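Local coordinates for protein endoglucanase (Thermotoga maritima, PDB 2FVG) that probably acts as a metal-dependent aminopeptidase of the M42 family, using two divalent cations per subunit, although it is named an endoglucanase, at residues E64-V68 with F80-V86; K94-K99 with D146-V151; P213-V219 with V295-I300. All coordinates share one frame. Residues are numbered along the deposited sequence.

Contact 1. Residues E64-V68 with F80-V86; sequences EVGFV and FLPVGGV. With EDO (1,2-ethanediol), chain C.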
loop_
_atom_site.group_PDB
_atom_site.type_symbol
_atom_site.label_atom_id
_atom_site.label_comp_id
_atom_site.label_asym_id
_atom_site.label_seq_id
_atom_site.Cartn_x
_atom_site.Cartn_y
_atom_site.Cartn_z
ATOM N N GLU A 64 -4.508 4.878 -1.576
ATOM C CA GLU A 64 -5.497 4.270 -0.697
ATOM C C GLU A 64 -6.902 4.594 -1.225
ATOM O O GLU A 64 -7.070 5.461 -2.070
ATOM C CB GLU A 64 -5.297 4.780 0.745
ATOM C CG GLU A 64 -5.611 6.273 0.914
ATOM C CD GLU A 64 -5.285 6.820 2.301
ATOM O OE1 GLU A 64 -5.880 6.368 3.309
ATOM O OE2 GLU A 64 -4.443 7.728 2.372
ATOM N N VAL A 65 -7.910 3.886 -0.737
ATOM C CA VAL A 65 -9.287 4.172 -1.103
ATOM C C VAL A 65 -9.749 5.495 -0.469
ATOM O O VAL A 65 -9.291 5.866 0.621
ATOM C CB VAL A 65 -10.225 2.995 -0.726
ATOM C CG1 VAL A 65 -11.697 3.369 -0.921
ATOM C CG2 VAL A 65 -9.907 1.816 -1.610
ATOM N N GLY A 66 -10.674 6.200 -1.134
ATOM C CA GLY A 66 -11.133 7.490 -0.615
ATOM C C GLY A 66 -12.322 8.013 -1.376
ATOM O O GLY A 66 -13.126 7.228 -1.869
ATOM N N PHE A 67 -12.431 9.338 -1.464
ATOM C CA PHE A 67 -13.562 9.972 -2.117
ATOM C C PHE A 67 -13.078 11.243 -2.794
ATOM O O PHE A 67 -11.913 11.636 -2.646
ATOM C CB PHE A 67 -14.650 10.317 -1.067
ATOM C CG PHE A 67 -14.972 9.182 -0.129
ATOM C CD1 PHE A 67 -15.887 8.199 -0.500
ATOM C CD2 PHE A 67 -14.330 9.072 1.098
ATOM C CE1 PHE A 67 -16.170 7.133 0.342
ATOM C CE2 PHE A 67 -14.603 8.010 1.951
ATOM C CZ PHE A 67 -15.531 7.034 1.572
ATOM N N VAL A 68 -13.983 11.896 -3.516
ATOM C CA VAL A 68 -13.681 13.147 -4.168
ATOM C C VAL A 68 -14.920 14.045 -4.011
ATOM O O VAL A 68 -16.052 13.563 -4.039
ATOM C CB VAL A 68 -13.198 12.925 -5.628
ATOM C CG1 VAL A 68 -14.304 12.343 -6.520
ATOM C CG2 VAL A 68 -12.600 14.196 -6.218
ATOM N N PHE A 80 -20.093 13.643 -2.289
ATOM C CA PHE A 80 -18.838 13.007 -2.669
ATOM C C PHE A 80 -19.071 11.725 -3.469
ATOM O O PHE A 80 -20.163 11.139 -3.445
ATOM C CB PHE A 80 -18.000 12.742 -1.412
ATOM C CG PHE A 80 -18.659 11.815 -0.425
ATOM C CD1 PHE A 80 -19.617 12.285 0.470
ATOM C CD2 PHE A 80 -18.311 10.465 -0.387
ATOM C CE1 PHE A 80 -20.228 11.425 1.387
ATOM C CE2 PHE A 80 -18.916 9.595 0.519
ATOM C CZ PHE A 80 -19.876 10.070 1.408
ATOM N N LEU A 81 -18.057 11.323 -4.219
ATOM C CA LEU A 81 -18.130 10.107 -4.998
ATOM C C LEU A 81 -16.920 9.288 -4.593
ATOM O O LEU A 81 -15.873 9.874 -4.313
ATOM C CB LEU A 81 -18.083 10.418 -6.497
ATOM C CG LEU A 81 -19.193 11.291 -7.093
ATOM C CD1 LEU A 81 -18.808 11.733 -8.502
ATOM C CD2 LEU A 81 -20.544 10.580 -7.077
ATOM N N PRO A 82 -17.060 7.946 -4.551
ATOM C CA PRO A 82 -15.978 7.035 -4.166
ATOM C C PRO A 82 -14.808 7.018 -5.138
ATOM O O PRO A 82 -14.975 7.313 -6.324
ATOM C CB PRO A 82 -16.651 5.660 -4.180
ATOM C CG PRO A 82 -17.805 5.822 -5.132
ATOM C CD PRO A 82 -18.300 7.213 -4.871
ATOM N N VAL A 83 -13.629 6.697 -4.612
ATOM C CA VAL A 83 -12.413 6.535 -5.406
ATOM C C VAL A 83 -11.847 5.209 -4.908
ATOM O O VAL A 83 -11.132 5.164 -3.924
ATOM C CB VAL A 83 -11.401 7.693 -5.212
ATOM C CG1 VAL A 83 -10.131 7.454 -6.024
ATOM C CG2 VAL A 83 -12.017 9.022 -5.605
ATOM N N GLY A 84 -12.208 4.126 -5.589
ATOM C CA GLY A 84 -11.815 2.782 -5.181
ATOM C C GLY A 84 -13.068 2.057 -4.730
ATOM O O GLY A 84 -14.188 2.551 -4.937
ATOM N N GLY A 85 -12.895 0.897 -4.103
ATOM C CA GLY A 85 -14.037 0.098 -3.649
ATOM C C GLY A 85 -14.476 0.443 -2.238
ATOM O O GLY A 85 -13.760 0.142 -1.278
ATOM N N VAL A 86 -15.645 1.075 -2.114
ATOM C CA VAL A 86 -16.171 1.463 -0.811
ATOM C C VAL A 86 -17.650 1.111 -0.715
ATOM O O VAL A 86 -18.439 1.429 -1.611
ATOM C CB VAL A 86 -16.020 2.992 -0.540
ATOM C CG1 VAL A 86 -15.988 3.265 0.955
ATOM C CG2 VAL A 86 -14.763 3.550 -1.161
HETATM C C1 EDO C . -7.671 3.052 3.865
HETATM O O1 EDO C . -8.547 4.047 3.345
HETATM C C2 EDO C . -8.516 1.939 4.472
HETATM O O2 EDO C . -7.707 1.133 5.332
#

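Contact 2. Residues K94-K99 with D146-V151; sequences KVVQVK and DYVSFV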
loop_
_atom_site.group_PDB
_atom_site.type_symbol
_atom_site.label_atom_id
_atom_site.label_comp_id
_atom_site.label_asym_id
_atom_site.label_seq_id
_atom_site.Cartn_x
_atom_site.Cartn_y
_atom_site.Cartn_z
ATOM N N LYS A 94 -18.600 7.975 9.834
ATOM C CA LYS A 94 -17.143 7.922 9.603
ATOM C C LYS A 94 -16.512 9.304 9.502
ATOM O O LYS A 94 -17.096 10.211 8.904
ATOM C CB LYS A 94 -16.795 7.115 8.350
ATOM C CG LYS A 94 -16.310 5.683 8.582
ATOM C CD LYS A 94 -17.247 4.847 9.392
ATOM C CE LYS A 94 -16.675 3.455 9.573
ATOM N NZ LYS A 94 -17.616 2.612 10.355
ATOM N N VAL A 95 -15.326 9.458 10.098
ATOM C CA VAL A 95 -14.598 10.736 10.040
ATOM C C VAL A 95 -13.652 10.749 8.844
ATOM O O VAL A 95 -12.883 9.791 8.604
ATOM C CB VAL A 95 -13.815 11.061 11.337
ATOM C CG1 VAL A 95 -13.280 12.488 11.286
ATOM C CG2 VAL A 95 -14.714 10.916 12.557
ATOM N N VAL A 96 -13.677 11.857 8.122
ATOM C CA VAL A 96 -12.892 12.005 6.918
ATOM C C VAL A 96 -12.226 13.356 6.945
ATOM O O VAL A 96 -12.530 14.177 7.818
ATOM C CB VAL A 96 -13.783 11.934 5.668
ATOM C CG1 VAL A 96 -14.307 10.513 5.440
ATOM C CG2 VAL A 96 -14.927 12.940 5.759
ATOM N N GLN A 97 -11.330 13.605 6.000
ATOM C CA GLN A 97 -10.686 14.910 5.957
ATOM C C GLN A 97 -10.433 15.387 4.543
ATOM O O GLN A 97 -10.228 14.580 3.648
ATOM C CB GLN A 97 -9.362 14.903 6.699
ATOM C CG GLN A 97 -8.260 14.200 5.954
ATOM C CD GLN A 97 -6.941 14.930 6.100
ATOM O OE1 GLN A 97 -6.448 15.544 5.141
ATOM N NE2 GLN A 97 -6.394 14.926 7.305
ATOM N N VAL A 98 -10.475 16.706 4.349
ATOM C CA VAL A 98 -10.218 17.320 3.050
ATOM C C VAL A 98 -9.288 18.472 3.377
ATOM O O VAL A 98 -9.624 19.341 4.180
ATOM C CB VAL A 98 -11.515 17.813 2.361
ATOM C CG1 VAL A 98 -11.218 18.517 1.022
ATOM C CG2 VAL A 98 -12.441 16.665 2.104
ATOM N N LYS A 99 -8.110 18.463 2.770
ATOM C CA LYS A 99 -7.078 19.454 3.036
ATOM C C LYS A 99 -6.987 19.817 4.516
ATOM O O LYS A 99 -7.132 20.986 4.900
ATOM C CB LYS A 99 -7.221 20.671 2.110
ATOM C CG LYS A 99 -6.928 20.304 0.647
ATOM C CD LYS A 99 -7.030 21.461 -0.306
ATOM C CE LYS A 99 -8.422 22.055 -0.303
ATOM N NZ LYS A 99 -8.617 23.077 -1.382
ATOM N N ASP A 146 -11.525 18.114 -4.766
ATOM C CA ASP A 146 -10.592 17.800 -3.690
ATOM C C ASP A 146 -10.746 16.351 -3.260
ATOM O O ASP A 146 -11.827 15.773 -3.357
ATOM C CB ASP A 146 -10.762 18.724 -2.472
ATOM C CG ASP A 146 -10.322 20.174 -2.743
ATOM O OD1 ASP A 146 -9.576 20.432 -3.726
ATOM O OD2 ASP A 146 -10.737 21.070 -1.957
ATOM N N TYR A 147 -9.657 15.779 -2.776
ATOM C CA TYR A 147 -9.649 14.400 -2.314
ATOM C C TYR A 147 -9.941 14.300 -0.819
ATOM O O TYR A 147 -9.397 15.053 0.004
ATOM C CB TYR A 147 -8.339 13.711 -2.704
ATOM C CG TYR A 147 -8.271 13.438 -4.186
ATOM C CD1 TYR A 147 -8.708 12.220 -4.703
ATOM C CD2 TYR A 147 -7.809 14.407 -5.080
ATOM C CE1 TYR A 147 -8.681 11.964 -6.084
ATOM C CE2 TYR A 147 -7.776 14.165 -6.471
ATOM C CZ TYR A 147 -8.218 12.940 -6.959
ATOM O OH TYR A 147 -8.187 12.678 -8.310
ATOM N N VAL A 148 -10.817 13.359 -0.497
ATOM C CA VAL A 148 -11.286 13.111 0.853
ATOM C C VAL A 148 -10.722 11.794 1.338
ATOM O O VAL A 148 -10.899 10.776 0.688
ATOM C CB VAL A 148 -12.828 12.971 0.837
ATOM C CG1 VAL A 148 -13.367 12.761 2.237
ATOM C CG2 VAL A 148 -13.486 14.201 0.159
ATOM N N SER A 149 -10.016 11.791 2.460
ATOM C CA SER A 149 -9.524 10.519 2.960
ATOM C C SER A 149 -10.129 10.225 4.330
ATOM O O SER A 149 -10.654 11.125 4.990
ATOM C CB SER A 149 -8.005 10.512 3.006
ATOM O OG SER A 149 -7.526 11.510 3.864
ATOM N N PHE A 150 -10.095 8.959 4.738
ATOM C CA PHE A 150 -10.547 8.595 6.063
ATOM C C PHE A 150 -9.571 9.149 7.078
ATOM O O PHE A 150 -8.381 9.345 6.786
ATOM C CB PHE A 150 -10.610 7.082 6.241
ATOM C CG PHE A 150 -11.680 6.431 5.462
ATOM C CD1 PHE A 150 -12.993 6.450 5.922
ATOM C CD2 PHE A 150 -11.387 5.771 4.284
ATOM C CE1 PHE A 150 -14.012 5.822 5.200
ATOM C CE2 PHE A 150 -12.380 5.146 3.564
ATOM C CZ PHE A 150 -13.703 5.177 4.020
ATOM N N VAL A 151 -10.073 9.404 8.277
ATOM C CA VAL A 151 -9.218 9.842 9.367
ATOM C C VAL A 151 -9.073 8.641 10.292
ATOM O O VAL A 151 -10.053 7.955 10.609
ATOM C CB VAL A 151 -9.795 11.041 10.118
ATOM C CG1 VAL A 151 -9.123 11.196 11.480
ATOM C CG2 VAL A 151 -9.632 12.296 9.296
HETATM O O HOH W 1 -12.653 7.403 9.623
HETATM O O HOH W 2 -7.491 16.956 0.324
#

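Contact 3. Residues P213-V219 with V295-I300; sequences PTCAIVV and VPAGVI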
loop_
_atom_site.group_PDB
_atom_site.type_symbol
_atom_site.label_atom_id
_atom_site.label_comp_id
_atom_site.label_asym_id
_atom_site.label_seq_id
_atom_site.Cartn_x
_atom_site.Cartn_y
_atom_site.Cartn_z
ATOM N N PRO A 213 12.949 -4.640 -16.412
ATOM C CA PRO A 213 13.499 -5.526 -15.386
ATOM C C PRO A 213 13.554 -6.986 -15.815
ATOM O O PRO A 213 12.752 -7.415 -16.647
ATOM C CB PRO A 213 12.526 -5.357 -14.207
ATOM C CG PRO A 213 11.216 -4.861 -14.823
ATOM C CD PRO A 213 11.570 -4.187 -16.112
ATOM N N THR A 214 14.500 -7.745 -15.263
ATOM C CA THR A 214 14.573 -9.191 -15.526
ATOM C C THR A 214 13.370 -9.842 -14.823
ATOM O O THR A 214 12.714 -10.743 -15.363
ATOM C CB THR A 214 15.915 -9.780 -15.007
ATOM O OG1 THR A 214 16.987 -9.141 -15.687
ATOM C CG2 THR A 214 16.019 -11.263 -15.253
ATOM N N CYS A 215 13.076 -9.370 -13.611
ATOM C CA CYS A 215 11.935 -9.856 -12.849
ATOM C C CYS A 215 11.561 -8.873 -11.755
ATOM O O CYS A 215 12.327 -7.964 -11.450
ATOM C CB CYS A 215 12.206 -11.238 -12.260
ATOM S SG CYS A 215 13.487 -11.257 -11.040
ATOM N N ALA A 216 10.393 -9.090 -11.157
ATOM C CA ALA A 216 9.826 -8.201 -10.155
ATOM C C ALA A 216 9.331 -8.941 -8.903
ATOM O O ALA A 216 8.957 -10.115 -8.958
ATOM C CB ALA A 216 8.650 -7.421 -10.802
ATOM N N ILE A 217 9.336 -8.244 -7.773
ATOM C CA ILE A 217 8.772 -8.759 -6.522
ATOM C C ILE A 217 7.753 -7.694 -6.159
ATOM O O ILE A 217 8.117 -6.531 -6.043
ATOM C CB ILE A 217 9.844 -8.867 -5.412
ATOM C CG1 ILE A 217 10.862 -9.955 -5.735
ATOM C CG2 ILE A 217 9.228 -9.242 -4.053
ATOM C CD1 ILE A 217 12.061 -9.916 -4.767
ATOM N N VAL A 218 6.473 -8.055 -6.067
ATOM C CA VAL A 218 5.444 -7.109 -5.639
ATOM C C VAL A 218 5.195 -7.348 -4.134
ATOM O O VAL A 218 4.956 -8.475 -3.704
ATOM C CB VAL A 218 4.136 -7.279 -6.477
ATOM C CG1 VAL A 218 3.131 -6.244 -6.085
ATOM C CG2 VAL A 218 4.450 -7.158 -7.963
ATOM N N VAL A 219 5.336 -6.297 -3.331
ATOM C CA VAL A 219 5.112 -6.343 -1.888
ATOM C C VAL A 219 3.724 -5.763 -1.610
ATOM O O VAL A 219 3.485 -4.564 -1.811
ATOM C CB VAL A 219 6.198 -5.559 -1.139
ATOM C CG1 VAL A 219 5.991 -5.627 0.381
ATOM C CG2 VAL A 219 7.602 -6.161 -1.470
ATOM N N VAL A 295 6.638 -9.298 -17.023
ATOM C CA VAL A 295 7.887 -9.946 -16.648
ATOM C C VAL A 295 7.619 -10.944 -15.515
ATOM O O VAL A 295 6.666 -10.780 -14.763
ATOM C CB VAL A 295 8.992 -8.919 -16.225
ATOM C CG1 VAL A 295 9.229 -7.930 -17.351
ATOM C CG2 VAL A 295 8.653 -8.196 -14.905
ATOM N N PRO A 296 8.449 -11.991 -15.404
ATOM C CA PRO A 296 8.321 -12.971 -14.328
ATOM C C PRO A 296 8.276 -12.233 -12.999
ATOM O O PRO A 296 9.113 -11.383 -12.747
ATOM C CB PRO A 296 9.644 -13.732 -14.411
ATOM C CG PRO A 296 9.989 -13.682 -15.841
ATOM C CD PRO A 296 9.592 -12.299 -16.283
ATOM N N ALA A 297 7.298 -12.537 -12.157
ATOM C CA ALA A 297 7.188 -11.857 -10.878
ATOM C C ALA A 297 6.833 -12.785 -9.745
ATOM O O ALA A 297 6.353 -13.899 -9.961
ATOM C CB ALA A 297 6.168 -10.725 -10.968
ATOM N N GLY A 298 7.102 -12.320 -8.535
ATOM C CA GLY A 298 6.710 -12.989 -7.318
ATOM C C GLY A 298 5.873 -11.975 -6.548
ATOM O O GLY A 298 5.990 -10.749 -6.772
ATOM N N VAL A 299 4.991 -12.467 -5.683
ATOM C CA VAL A 299 4.198 -11.587 -4.822
ATOM C C VAL A 299 4.362 -12.067 -3.390
ATOM O O VAL A 299 4.236 -13.269 -3.102
ATOM C CB VAL A 299 2.694 -11.574 -5.193
ATOM C CG1 VAL A 299 1.923 -10.596 -4.314
ATOM C CG2 VAL A 299 2.489 -11.219 -6.661
ATOM N N ILE A 300 4.685 -11.132 -2.507
ATOM C CA ILE A 300 4.836 -11.379 -1.084
ATOM C C ILE A 300 3.911 -10.418 -0.323
ATOM O O ILE A 300 3.898 -9.206 -0.583
ATOM C CB ILE A 300 6.293 -11.195 -0.676
ATOM C CG1 ILE A 300 7.143 -12.250 -1.393
ATOM C CG2 ILE A 300 6.469 -11.389 0.817
ATOM C CD1 ILE A 300 8.623 -11.996 -1.308
#

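Contact 1. Residues E64-V68 with F80-V86
Phe67 is the main bump here, with 100 Å² covered by residues 80-86. Its ring sits in a hollow walled by Phe80, the backbone of Pro82 and Val86: the edge of Phe80 points at the Phe67 face in a T-shaped stack (centroids 4.9 Å apart, planes at 82°), and Phe67 CZ meets Val86 CG1 at 3.8 Å. Phe150 and Phe123 also pack against this ring. The frame is an antiparallel beta hairpin of strands 66-72 and 78-83, laced by Gly66 N to Val83 O (3.0 Å), Val83 N to Gly66 O (2.8 Å), Val68 N to Leu81 O (2.9 Å) and Leu81 N to Val68 O (3.0 Å). On the other face, Val68 packs beside its partner Leu81 (Val68 CG1 4.2 Å from Leu81 CB) and diagonally against Val83 (Val68 CB 4.1 Å from Val83 CG2). At the open end the 80-86 chain bends round Val65; Gly84 leaves the hollow that Val65 CG2 enters, 4.2 Å from Gly84 CA, where a CB would clash.

Contact 2. Residues K94-K99 with D146-V151
Val151 and Gln97 lose the most surface in this pairing, 71 and 64 Å², and they lie against each other: Val151 CG2 rests 3.7 Å from Gln97 CB. Val151 also covers Val95, its CB 4.0 Å from Val95 CG1, while its N donates to Val95 O at 2.9 Å. A water ties the same end together, donating to Val95 O (2.6 Å) and Val151 O (2.8 Å). Gln97 forms the hydrogen-bonded pair with Ser149, N to Ser149 O at 2.8 Å and Ser149 N back to Gln97 O at 3.0 Å; its side chain runs beside the serine, CG 3.5 Å from Ser149 OG, and its OE1 takes the amide of Asn100. Val98, with 59 Å² covered, works on the other face, where its CG2 meets Val148 CG2 at 3.3 Å and its CG1 lies 3.5 Å from Asp146 CB. Val96 joins this apolar patch, its CB 3.6 Å from Val148 CG1. Beyond Val98, Lys99 NZ reaches Asp146 OD2 at 3.0 Å in a salt bridge; that oxygen also accepts from Ser143 N. The arrangement is an antiparallel pairing of strands distant in sequence, at the middle of a six-stranded all-antiparallel sheet: it joins the 66-72/78-83 hairpin, beside 147-150, to strands 101-107 and 126-129 on the 95-98 side, with end strand 126-129 curling back so that Ile128 covers Val96 and Val148.

Contact 3. Residues P213-V219 with V295-I300
Pro213 begins the walk with its CG 4.2 Å from Val295 CG2, just ahead of the paired strands. Thr214 CB points away, and Thr214 O merely touches Pro296 CD, 3.6 Å off. With Cys215 the strand starts: its CB packs 4.2 Å from Pro296 CB, and Ile258 of helix 256-268 touches both residues. Ala216 then opens the ladder, its N bonding to Pro296 O (3.1 Å) and its O receiving Gly298 N (2.9 Å). This is parallel pairing, axes 16° apart, inside the large mixed sheet of an alpha/beta fold, where strand 55-61 flanks 215-224 on its other edge. Ile217 lies level with Gly298, which has no side chain, and Ile217 CG2 reaches past it to Ile300 CD1 at 3.9 Å; Ile326 of helix 316-332 covers both isoleucines. Val218 repeats the pattern, N to Gly298 O at 2.8 Å and O from Ile300 N at 2.9 Å, with Tyr252 against it and Val299. Val219 ends the segment, its CA 3.4 Å from Ile300 O in a CA-H...O contact.

Overall arrangement
Contacts 1 and 2 belong to one antiparallel sheet, their centres 10 Å apart. Strands 66-72 and 147-150 are neighbours in it, joined by a probable hydrogen bond, Val148 N to Phe67 O (3.0 Å). An ethanediol, probably from the crystallisation liquor, sits beside both: its O1 bonds weakly to Val65 O (3.4 Å) and lies 3.4 Å from Phe150 CD2. Contact 3 lies in the mixed sheet, across the chain's centre, about 28 Å from contact 1 and 33 Å from contact 2 between centres. Each contact sends one residue near the predicted two-metal site: measured between side chains, Val65 is about 7 Å from Asp167, Lys94 about 6 Å from His308, and Val218 about 4 Å from both His61 and Glu220.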